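Local atomic coordinates of threonine--tRNA ligase catalytic subunit (Aeropyrum pernix, PDB entry 3A32), a protein that probably attaches threonine to tRNA(Thr) in two steps, activating it with ATP and then transferring it to the acceptor end, and probably cannot edit mischarged seryl-tRNA. Residues F202-S207 with Y243-V248; F263-E268 with W276-I281; K365-K370 with D437-L442. One frame throughout, in Å; residues are numbered along the deposited sequence.

Interaction 1 (F202-S207 with Y243-V248). With SO4 (sulfate ion), chain C.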
loop_
_atom_site.group_PDB
_atom_site.type_symbol
_atom_site.label_atom_id
_atom_site.label_comp_id
_atom_site.label_asym_id
_atom_site.label_seq_id
_atom_site.Cartn_x
_atom_site.Cartn_y
_atom_site.Cartn_z
ATOM N N PHE A 202 -3.333 -26.480 15.621
ATOM C CA PHE A 202 -2.678 -25.257 16.120
ATOM C C PHE A 202 -2.029 -25.509 17.475
ATOM O O PHE A 202 -2.546 -26.288 18.274
ATOM C CB PHE A 202 -3.644 -24.050 16.146
ATOM C CG PHE A 202 -2.962 -22.717 15.905
ATOM C CD1 PHE A 202 -2.698 -22.276 14.587
ATOM C CD2 PHE A 202 -2.535 -21.929 16.986
ATOM C CE1 PHE A 202 -2.028 -21.113 14.343
ATOM C CE2 PHE A 202 -1.873 -20.719 16.756
ATOM C CZ PHE A 202 -1.630 -20.297 15.387
ATOM N N LYS A 203 -0.894 -24.852 17.684
ATOM C CA LYS A 203 -0.130 -24.938 18.902
ATOM C C LYS A 203 0.361 -23.527 19.294
ATOM O O LYS A 203 0.775 -22.729 18.437
ATOM C CB LYS A 203 1.058 -25.911 18.643
ATOM C CG LYS A 203 1.980 -26.106 19.794
ATOM C CD LYS A 203 2.686 -27.478 19.802
ATOM C CE LYS A 203 3.640 -27.609 18.633
ATOM N NZ LYS A 203 4.468 -28.857 18.670
ATOM N N VAL A 204 0.339 -23.221 20.585
ATOM C CA VAL A 204 0.893 -21.987 21.094
ATOM C C VAL A 204 2.113 -22.337 21.958
ATOM O O VAL A 204 1.990 -23.087 22.916
ATOM C CB VAL A 204 -0.161 -21.164 21.911
ATOM C CG1 VAL A 204 0.520 -20.238 22.899
ATOM C CG2 VAL A 204 -1.073 -20.347 20.964
ATOM N N ARG A 205 3.276 -21.783 21.623
ATOM C CA ARG A 205 4.501 -22.069 22.359
ATOM C C ARG A 205 5.000 -20.831 23.108
ATOM O O ARG A 205 5.282 -19.803 22.499
ATOM C CB ARG A 205 5.591 -22.559 21.389
ATOM C CG ARG A 205 6.956 -22.874 22.019
ATOM C CD ARG A 205 7.970 -23.272 20.909
ATOM N NE ARG A 205 7.714 -24.645 20.528
ATOM C CZ ARG A 205 7.555 -25.089 19.287
ATOM N NH1 ARG A 205 7.678 -24.273 18.237
ATOM N NH2 ARG A 205 7.286 -26.382 19.105
ATOM N N LEU A 206 5.193 -20.955 24.415
ATOM C CA LEU A 206 5.747 -19.848 25.198
ATOM C C LEU A 206 7.215 -20.063 25.453
ATOM O O LEU A 206 7.630 -21.186 25.784
ATOM C CB LEU A 206 5.018 -19.701 26.529
ATOM C CG LEU A 206 3.476 -19.751 26.590
ATOM C CD1 LEU A 206 2.949 -19.441 28.024
ATOM C CD2 LEU A 206 2.754 -18.836 25.560
ATOM N N SER A 207 8.019 -19.011 25.279
ATOM C CA SER A 207 9.440 -19.095 25.624
ATOM C C SER A 207 9.799 -18.126 26.776
ATOM O O SER A 207 9.649 -16.911 26.663
ATOM C CB SER A 207 10.302 -18.889 24.387
ATOM O OG SER A 207 9.959 -19.826 23.371
ATOM N N TYR A 243 -10.466 -22.853 23.036
ATOM C CA TYR A 243 -10.304 -23.642 21.820
ATOM C C TYR A 243 -9.676 -25.018 21.995
ATOM O O TYR A 243 -9.565 -25.815 21.014
ATOM C CB TYR A 243 -9.474 -22.841 20.824
ATOM C CG TYR A 243 -10.061 -21.504 20.480
ATOM C CD1 TYR A 243 -11.218 -21.408 19.689
ATOM C CD2 TYR A 243 -9.476 -20.337 20.935
ATOM C CE1 TYR A 243 -11.762 -20.176 19.367
ATOM C CE2 TYR A 243 -10.017 -19.115 20.631
ATOM C CZ TYR A 243 -11.142 -19.043 19.833
ATOM O OH TYR A 243 -11.664 -17.819 19.515
ATOM N N GLY A 244 -9.226 -25.299 23.211
ATOM C CA GLY A 244 -8.647 -26.617 23.528
ATOM C C GLY A 244 -7.307 -26.721 22.839
ATOM O O GLY A 244 -6.793 -27.817 22.669
ATOM N N ILE A 245 -6.760 -25.554 22.444
ATOM C CA ILE A 245 -5.509 -25.439 21.708
ATOM C C ILE A 245 -4.382 -25.676 22.704
ATOM O O ILE A 245 -4.331 -25.106 23.824
ATOM C CB ILE A 245 -5.348 -24.031 20.991
ATOM C CG1 ILE A 245 -6.255 -23.931 19.757
ATOM C CG2 ILE A 245 -3.880 -23.742 20.633
ATOM C CD1 ILE A 245 -6.226 -22.524 19.093
ATOM N N ASP A 246 -3.449 -26.522 22.328
ATOM C CA ASP A 246 -2.547 -26.819 23.384
ATOM C C ASP A 246 -1.319 -25.848 23.530
ATOM O O ASP A 246 -0.919 -25.158 22.551
ATOM C CB ASP A 246 -2.417 -28.338 23.571
ATOM C CG ASP A 246 -1.486 -28.952 22.642
ATOM O OD1 ASP A 246 -1.824 -30.044 22.134
ATOM O OD2 ASP A 246 -0.413 -28.355 22.476
ATOM N N ILE A 247 -0.835 -25.722 24.770
ATOM C CA ILE A 247 0.105 -24.702 25.156
ATOM C C ILE A 247 1.367 -25.415 25.564
ATOM O O ILE A 247 1.299 -26.379 26.304
ATOM C CB ILE A 247 -0.392 -23.890 26.413
ATOM C CG1 ILE A 247 -1.841 -23.369 26.244
ATOM C CG2 ILE A 247 0.609 -22.743 26.746
ATOM C CD1 ILE A 247 -2.035 -22.530 24.908
ATOM N N VAL A 248 2.507 -24.958 25.063
ATOM C CA VAL A 248 3.798 -25.565 25.342
ATOM C C VAL A 248 4.626 -24.447 25.963
ATOM O O VAL A 248 4.638 -23.363 25.415
ATOM C CB VAL A 248 4.518 -26.062 24.032
ATOM C CG1 VAL A 248 5.947 -26.431 24.338
ATOM C CG2 VAL A 248 3.823 -27.288 23.453
HETATM S S SO4 C . 6.106 -29.912 21.516
HETATM O O1 SO4 C . 4.662 -29.817 21.283
HETATM O O2 SO4 C . 6.387 -29.698 22.933
HETATM O O3 SO4 C . 6.501 -31.271 21.150
HETATM O O4 SO4 C . 6.867 -28.910 20.746
HETATM O O HOH W 1 -3.535 -28.170 19.808
#

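Interaction 2 (F263-E268 with W276-I281)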
loop_
_atom_site.group_PDB
_atom_site.type_symbol
_atom_site.label_atom_id
_atom_site.label_comp_id
_atom_site.label_asym_id
_atom_site.label_seq_id
_atom_site.Cartn_x
_atom_site.Cartn_y
_atom_site.Cartn_z
ATOM N N PHE A 263 3.066 -18.421 17.374
ATOM C CA PHE A 263 1.904 -19.037 16.740
ATOM C C PHE A 263 2.364 -20.134 15.793
ATOM O O PHE A 263 3.128 -19.866 14.877
ATOM C CB PHE A 263 1.197 -18.000 15.875
ATOM C CG PHE A 263 0.690 -16.796 16.640
ATOM C CD1 PHE A 263 -0.104 -16.956 17.815
ATOM C CD2 PHE A 263 0.935 -15.515 16.165
ATOM C CE1 PHE A 263 -0.593 -15.855 18.469
ATOM C CE2 PHE A 263 0.432 -14.407 16.827
ATOM C CZ PHE A 263 -0.317 -14.574 17.957
ATOM N N ILE A 264 1.863 -21.339 15.980
ATOM C CA ILE A 264 2.349 -22.464 15.240
ATOM C C ILE A 264 1.192 -23.287 14.693
ATOM O O ILE A 264 0.455 -23.906 15.459
ATOM C CB ILE A 264 3.243 -23.396 16.120
ATOM C CG1 ILE A 264 4.535 -22.688 16.525
ATOM C CG2 ILE A 264 3.627 -24.644 15.332
ATOM C CD1 ILE A 264 4.974 -23.095 17.855
ATOM N N MET A 265 1.047 -23.309 13.371
ATOM C CA MET A 265 0.101 -24.213 12.752
ATOM C C MET A 265 0.732 -25.598 12.589
ATOM O O MET A 265 1.870 -25.709 12.142
ATOM C CB MET A 265 -0.330 -23.674 11.387
ATOM C CG MET A 265 -1.341 -24.563 10.710
ATOM S SD MET A 265 -2.389 -23.617 9.615
ATOM C CE MET A 265 -3.347 -22.634 10.798
ATOM N N MET A 266 -0.019 -26.627 12.939
ATOM C CA MET A 266 0.341 -28.020 12.692
ATOM C C MET A 266 -0.229 -28.525 11.376
ATOM O O MET A 266 -1.449 -28.496 11.163
ATOM C CB MET A 266 -0.131 -28.917 13.831
ATOM C CG MET A 266 0.438 -28.510 15.167
ATOM S SD MET A 266 2.262 -28.375 15.173
ATOM C CE MET A 266 2.690 -30.082 14.683
ATOM N N VAL A 267 0.665 -28.976 10.488
ATOM C CA VAL A 267 0.248 -29.494 9.203
ATOM C C VAL A 267 0.706 -30.947 9.018
ATOM O O VAL A 267 1.608 -31.433 9.697
ATOM C CB VAL A 267 0.668 -28.569 7.999
ATOM C CG1 VAL A 267 0.297 -27.111 8.251
ATOM C CG2 VAL A 267 2.144 -28.670 7.684
ATOM N N GLU A 268 0.063 -31.633 8.084
ATOM C CA GLU A 268 0.405 -33.021 7.742
ATOM C C GLU A 268 0.739 -33.163 6.235
ATOM O O GLU A 268 0.056 -32.585 5.404
ATOM C CB GLU A 268 -0.750 -33.942 8.174
ATOM C CG GLU A 268 -0.491 -35.432 8.019
ATOM C CD GLU A 268 -1.438 -36.307 8.848
ATOM O OE1 GLU A 268 -1.699 -35.974 10.034
ATOM O OE2 GLU A 268 -1.900 -37.352 8.307
ATOM N N TRP A 276 4.405 -25.252 11.223
ATOM C CA TRP A 276 4.513 -24.091 10.353
ATOM C C TRP A 276 4.473 -22.874 11.283
ATOM O O TRP A 276 3.380 -22.471 11.709
ATOM C CB TRP A 276 3.341 -24.060 9.342
ATOM C CG TRP A 276 3.209 -22.805 8.518
ATOM C CD1 TRP A 276 4.039 -21.696 8.520
ATOM C CD2 TRP A 276 2.205 -22.544 7.527
ATOM N NE1 TRP A 276 3.584 -20.746 7.612
ATOM C CE2 TRP A 276 2.483 -21.257 6.963
ATOM C CE3 TRP A 276 1.084 -23.276 7.058
ATOM C CZ2 TRP A 276 1.680 -20.683 5.970
ATOM C CZ3 TRP A 276 0.287 -22.709 6.077
ATOM C CH2 TRP A 276 0.583 -21.411 5.547
ATOM N N GLN A 277 5.640 -22.304 11.600
ATOM C CA GLN A 277 5.705 -21.162 12.498
ATOM C C GLN A 277 5.267 -19.890 11.783
ATOM O O GLN A 277 5.657 -19.621 10.628
ATOM C CB GLN A 277 7.108 -20.962 13.118
ATOM C CG GLN A 277 7.068 -20.068 14.416
ATOM C CD GLN A 277 8.318 -20.155 15.233
ATOM O OE1 GLN A 277 9.142 -19.258 15.162
ATOM N NE2 GLN A 277 8.486 -21.245 16.031
ATOM N N MET A 278 4.441 -19.118 12.478
ATOM C CA MET A 278 3.883 -17.878 11.923
ATOM C C MET A 278 4.393 -16.664 12.725
ATOM O O MET A 278 5.630 -16.539 12.896
ATOM C CB MET A 278 2.356 -17.967 11.861
ATOM C CG MET A 278 1.962 -19.027 10.880
ATOM S SD MET A 278 0.221 -19.404 10.850
ATOM C CE MET A 278 0.166 -20.557 9.510
ATOM N N GLY A 279 3.483 -15.825 13.241
ATOM C CA GLY A 279 3.894 -14.610 13.951
ATOM C C GLY A 279 4.308 -14.913 15.395
ATOM O O GLY A 279 4.377 -16.081 15.785
ATOM N N THR A 280 4.561 -13.866 16.171
ATOM C CA THR A 280 5.058 -13.936 17.530
ATOM C C THR A 280 4.456 -12.775 18.323
ATOM O O THR A 280 4.054 -11.760 17.741
ATOM C CB THR A 280 6.635 -13.857 17.580
ATOM O OG1 THR A 280 7.175 -14.993 16.880
ATOM C CG2 THR A 280 7.158 -14.004 18.990
ATOM N N ILE A 281 4.346 -12.955 19.637
ATOM C CA ILE A 281 4.127 -11.855 20.563
ATOM C C ILE A 281 5.362 -11.795 21.451
ATOM O O ILE A 281 5.584 -12.705 22.251
ATOM C CB ILE A 281 2.834 -12.016 21.456
ATOM C CG1 ILE A 281 1.605 -12.218 20.582
ATOM C CG2 ILE A 281 2.639 -10.794 22.390
ATOM C CD1 ILE A 281 0.394 -12.611 21.359
#

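Interaction 3 (K365-K370 with D437-L442)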
loop_
_atom_site.group_PDB
_atom_site.type_symbol
_atom_site.label_atom_id
_atom_site.label_comp_id
_atom_site.label_asym_id
_atom_site.label_seq_id
_atom_site.Cartn_x
_atom_site.Cartn_y
_atom_site.Cartn_z
ATOM N N LYS A 365 -15.534 -8.489 -20.136
ATOM C CA LYS A 365 -15.577 -7.024 -19.984
ATOM C C LYS A 365 -16.352 -6.606 -18.753
ATOM O O LYS A 365 -15.935 -5.696 -18.047
ATOM C CB LYS A 365 -16.209 -6.315 -21.200
ATOM C CG LYS A 365 -15.347 -6.280 -22.450
ATOM C CD LYS A 365 -16.179 -5.789 -23.715
ATOM C CE LYS A 365 -15.456 -6.130 -25.049
ATOM N NZ LYS A 365 -14.030 -6.607 -24.870
ATOM N N GLY A 366 -17.506 -7.236 -18.540
ATOM C CA GLY A 366 -18.365 -6.855 -17.430
ATOM C C GLY A 366 -17.688 -7.132 -16.080
ATOM O O GLY A 366 -17.773 -6.316 -15.141
ATOM N N LEU A 367 -17.064 -8.302 -15.959
ATOM C CA LEU A 367 -16.248 -8.641 -14.713
ATOM C C LEU A 367 -15.071 -7.683 -14.481
ATOM O O LEU A 367 -14.815 -7.284 -13.346
ATOM C CB LEU A 367 -15.734 -10.073 -14.796
ATOM C CG LEU A 367 -16.914 -11.062 -14.724
ATOM C CD1 LEU A 367 -16.380 -12.426 -15.090
ATOM C CD2 LEU A 367 -17.557 -11.058 -13.355
ATOM N N LEU A 368 -14.367 -7.311 -15.555
ATOM C CA LEU A 368 -13.324 -6.282 -15.475
ATOM C C LEU A 368 -13.879 -4.977 -14.972
ATOM O O LEU A 368 -13.297 -4.386 -14.120
ATOM C CB LEU A 368 -12.609 -6.073 -16.815
ATOM C CG LEU A 368 -11.625 -7.178 -17.240
ATOM C CD1 LEU A 368 -11.431 -7.215 -18.756
ATOM C CD2 LEU A 368 -10.289 -6.964 -16.539
ATOM N N ASP A 369 -15.036 -4.551 -15.468
ATOM C CA ASP A 369 -15.665 -3.305 -15.005
ATOM C C ASP A 369 -16.099 -3.351 -13.528
ATOM O O ASP A 369 -16.147 -2.306 -12.869
ATOM C CB ASP A 369 -16.877 -2.941 -15.871
ATOM C CG ASP A 369 -16.494 -2.523 -17.285
ATOM O OD1 ASP A 369 -15.282 -2.315 -17.608
ATOM O OD2 ASP A 369 -17.430 -2.378 -18.101
ATOM N N LYS A 370 -16.437 -4.540 -13.009
ATOM C CA LYS A 370 -16.669 -4.682 -11.546
ATOM C C LYS A 370 -15.384 -4.681 -10.690
ATOM O O LYS A 370 -15.435 -4.677 -9.455
ATOM C CB LYS A 370 -17.564 -5.884 -11.266
ATOM C CG LYS A 370 -19.010 -5.653 -11.781
ATOM C CD LYS A 370 -19.993 -6.502 -11.060
ATOM C CE LYS A 370 -21.366 -6.368 -11.653
ATOM N NZ LYS A 370 -22.004 -5.146 -11.127
ATOM N N ASP A 437 -26.847 -9.943 -16.933
ATOM C CA ASP A 437 -27.401 -10.748 -15.884
ATOM C C ASP A 437 -26.403 -11.839 -15.433
ATOM O O ASP A 437 -26.275 -12.120 -14.227
ATOM C CB ASP A 437 -28.705 -11.376 -16.375
ATOM C CG ASP A 437 -29.505 -11.960 -15.254
ATOM O OD1 ASP A 437 -29.869 -11.179 -14.313
ATOM O OD2 ASP A 437 -29.739 -13.193 -15.293
ATOM N N ALA A 438 -25.718 -12.456 -16.393
ATOM C CA ALA A 438 -24.617 -13.364 -16.099
ATOM C C ALA A 438 -23.525 -12.672 -15.271
ATOM O O ALA A 438 -23.055 -13.244 -14.290
ATOM C CB ALA A 438 -24.017 -14.015 -17.416
ATOM N N VAL A 439 -23.119 -11.462 -15.662
ATOM C CA VAL A 439 -22.083 -10.725 -14.912
ATOM C C VAL A 439 -22.557 -10.482 -13.472
ATOM O O VAL A 439 -21.790 -10.658 -12.518
ATOM C CB VAL A 439 -21.654 -9.394 -15.625
ATOM C CG1 VAL A 439 -20.814 -8.450 -14.676
ATOM C CG2 VAL A 439 -20.919 -9.704 -16.949
ATOM N N GLU A 440 -23.828 -10.139 -13.302
ATOM C CA GLU A 440 -24.337 -9.837 -11.974
ATOM C C GLU A 440 -24.259 -11.058 -11.102
ATOM O O GLU A 440 -23.774 -10.986 -9.973
ATOM C CB GLU A 440 -25.772 -9.289 -12.024
ATOM C CG GLU A 440 -25.884 -7.942 -12.717
ATOM C CD GLU A 440 -25.106 -6.809 -11.972
ATOM O OE1 GLU A 440 -25.376 -6.592 -10.760
ATOM O OE2 GLU A 440 -24.263 -6.125 -12.618
ATOM N N ASN A 441 -24.691 -12.180 -11.661
ATOM C CA ASN A 441 -24.718 -13.466 -10.987
ATOM C C ASN A 441 -23.318 -14.012 -10.660
ATOM O O ASN A 441 -23.137 -14.635 -9.607
ATOM C CB ASN A 441 -25.486 -14.492 -11.857
ATOM C CG ASN A 441 -26.977 -14.179 -11.944
ATOM O OD1 ASN A 441 -27.476 -13.335 -11.205
ATOM N ND2 ASN A 441 -27.693 -14.867 -12.837
ATOM N N LEU A 442 -22.357 -13.818 -11.568
ATOM C CA LEU A 442 -20.976 -14.187 -11.295
ATOM C C LEU A 442 -20.414 -13.278 -10.216
ATOM O O LEU A 442 -19.698 -13.751 -9.299
ATOM C CB LEU A 442 -20.110 -14.136 -12.561
ATOM C CG LEU A 442 -20.456 -15.247 -13.566
ATOM C CD1 LEU A 442 -19.884 -14.997 -14.884
ATOM C CD2 LEU A 442 -19.981 -16.615 -13.073
#

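Interaction 1 (F202-S207 with Y243-V248)
A sulfate ion, probably from the crystallisation liquor, sits where Lys203 and Val248 meet across two parallel strands. Lys203 NZ gives it a hydrogen bond (2.8 Å to sulfate O1), while Arg205 NH2 reaches sulfate O4 at 3.0 Å, the oxygen lying in the guanidinium plane at its edge. Both cations also pair with Glu275, so the anion adds to an existing charge cluster. The Lys203 chain, bent at chi3 (66°), crosses Val248 obliquely, its CD 3.8 Å from Val248 CG2.

The backbone evidence for pairing is direct: Val204 N bonds Asp246 O with an N-H...O angle of 179°, Val248 N returns to Val204 O, and Leu206 N takes Val248 O at 2.7 Å. Phe202 O and Asp246 N are too far apart to bond directly (4.2 Å), and a water bridges them. On the other face Val204 and Ile247 lie side by side, with Val204 CB 3.8 Å from Ile247 CD1.

The pair closes a beta-alpha-beta crossover through helix 222-243, which packs on Ile245 and Ile247. Helix 174-191 touches Phe202 and Ile245, strand 260-268 flanks 202-207 on its other side, and 246-250 is the sheet's outermost strand within the chain.

Interaction 2 (F263-E268 with W276-I281)
Met265 and Trp276 face each other as a hydrogen-bonded antiparallel pair: Trp276 N donates to Met265 O at 2.7 Å, and Met265 N to Trp276 O at a more bent N-H...O angle of 146°. The methyl of Met278 touches both side chains. Its CE stands 3.4 Å above the plane of the Trp276 ring, over the centre, and touches Met265 CB at 3.7 Å. Met278 reaches this place because its chain is extended beyond CG (chi3 175°). Met265 SD makes a Met-aromatic contact, oblique to the six-membered ring, with 5.2 Å from SD to the ring centroid. Val267 CG1 approaches the same indole at its edge, near CE3.

Farther along, Phe263 holds Gly279 and Met278 by backbone bonds, Phe263 N to Gly279 O and Met278 N to Phe263 O. The Phe263 ring turns its edge to Gly279 N, CD2 lying 3.5 Å from Gly279 C, and CZ ends 4.0 Å from Ile281 CD1.

The two strands form a beta hairpin in the central, largely antiparallel sheet of the class II synthetase catalytic core. On the opposite face from Met265 and Trp276, Ile264 and Gln277 form a non-hydrogen-bonded pair, with Arg205 touching both.

Outside this shell, Leu189 of helix 174-191 packs on Met265 and Met278, while Phe320 of helix 317-327 meets the Trp276 ring with planes at about 40° and also touches Met278. Thr280 OG1 is hydrogen-bonded to Asp262 OD1, and its side chain lies about 7 Å from that of the zinc ligand His310.

Interaction 3 (K365-K370 with D437-L442)
Lys370 and Glu440 are brought together by two bent chains: chi4 of -81° turns Lys370 NZ off an otherwise extended chain, and chi2 of -63° folds Glu440 CD. Although the CB of Glu440 points away from helix 353-369, its carboxylate thereby comes back to the contact. The two side chains cross at about a right angle, and NZ of Lys370 meets OE2 of Glu440 at 2.9 Å in a salt bridge. The ammonium approaches on the syn side, 30° out of the carboxylate plane.

Next to this polar pair, Val439 points at Gly366. Val439 CG1 lies 3.7 Å from Gly366 C, and CG2 is 3.9 Å from Gly366 CA. With only a CA at Gly366, Val439 CG1 and CG2 pack directly on the helix backbone, the CA atoms of Gly366 and Val439 5.9 Å apart. The segment axes come within 9.4 Å. Leu367 CD2 extends the apolar patch to Leu442 CB at 4.1 Å, on the side where Leu442 also touches Ile363 and, in strand 412-419, Leu413 and Val415.

This is packing between two helices of the anticodon-binding domain, away from the zinc site. Chemically, the methylene CE of Lys370 rests on Val439 CG1 while its charged end pairs with exposed Glu440, implying a graded contact: apolar toward the sheet, electrostatic at the rim, where solvent would probably weaken the bridge.

In the fold
Along the chain the three contacts come in series. Interactions 1 and 2 belong to one mixed sheet of the catalytic core, their centres 10 Å apart. Strands 202-207 and 260-268 are neighbours in that sheet, joined by a probable hydrogen bond from Lys203 N to Ile264 O, so the parallel crossover at the sheet's margin continues directly into the hairpin nearer the zinc site. Interaction 3 lies in the anticodon-binding domain, on the other side of the chain's centre; its centre is 44 Å from that of interaction 1 and 38 Å from that of interaction 2. The separation matches the division between aminoacylation and anticodon-binding modules in this class of synthetase.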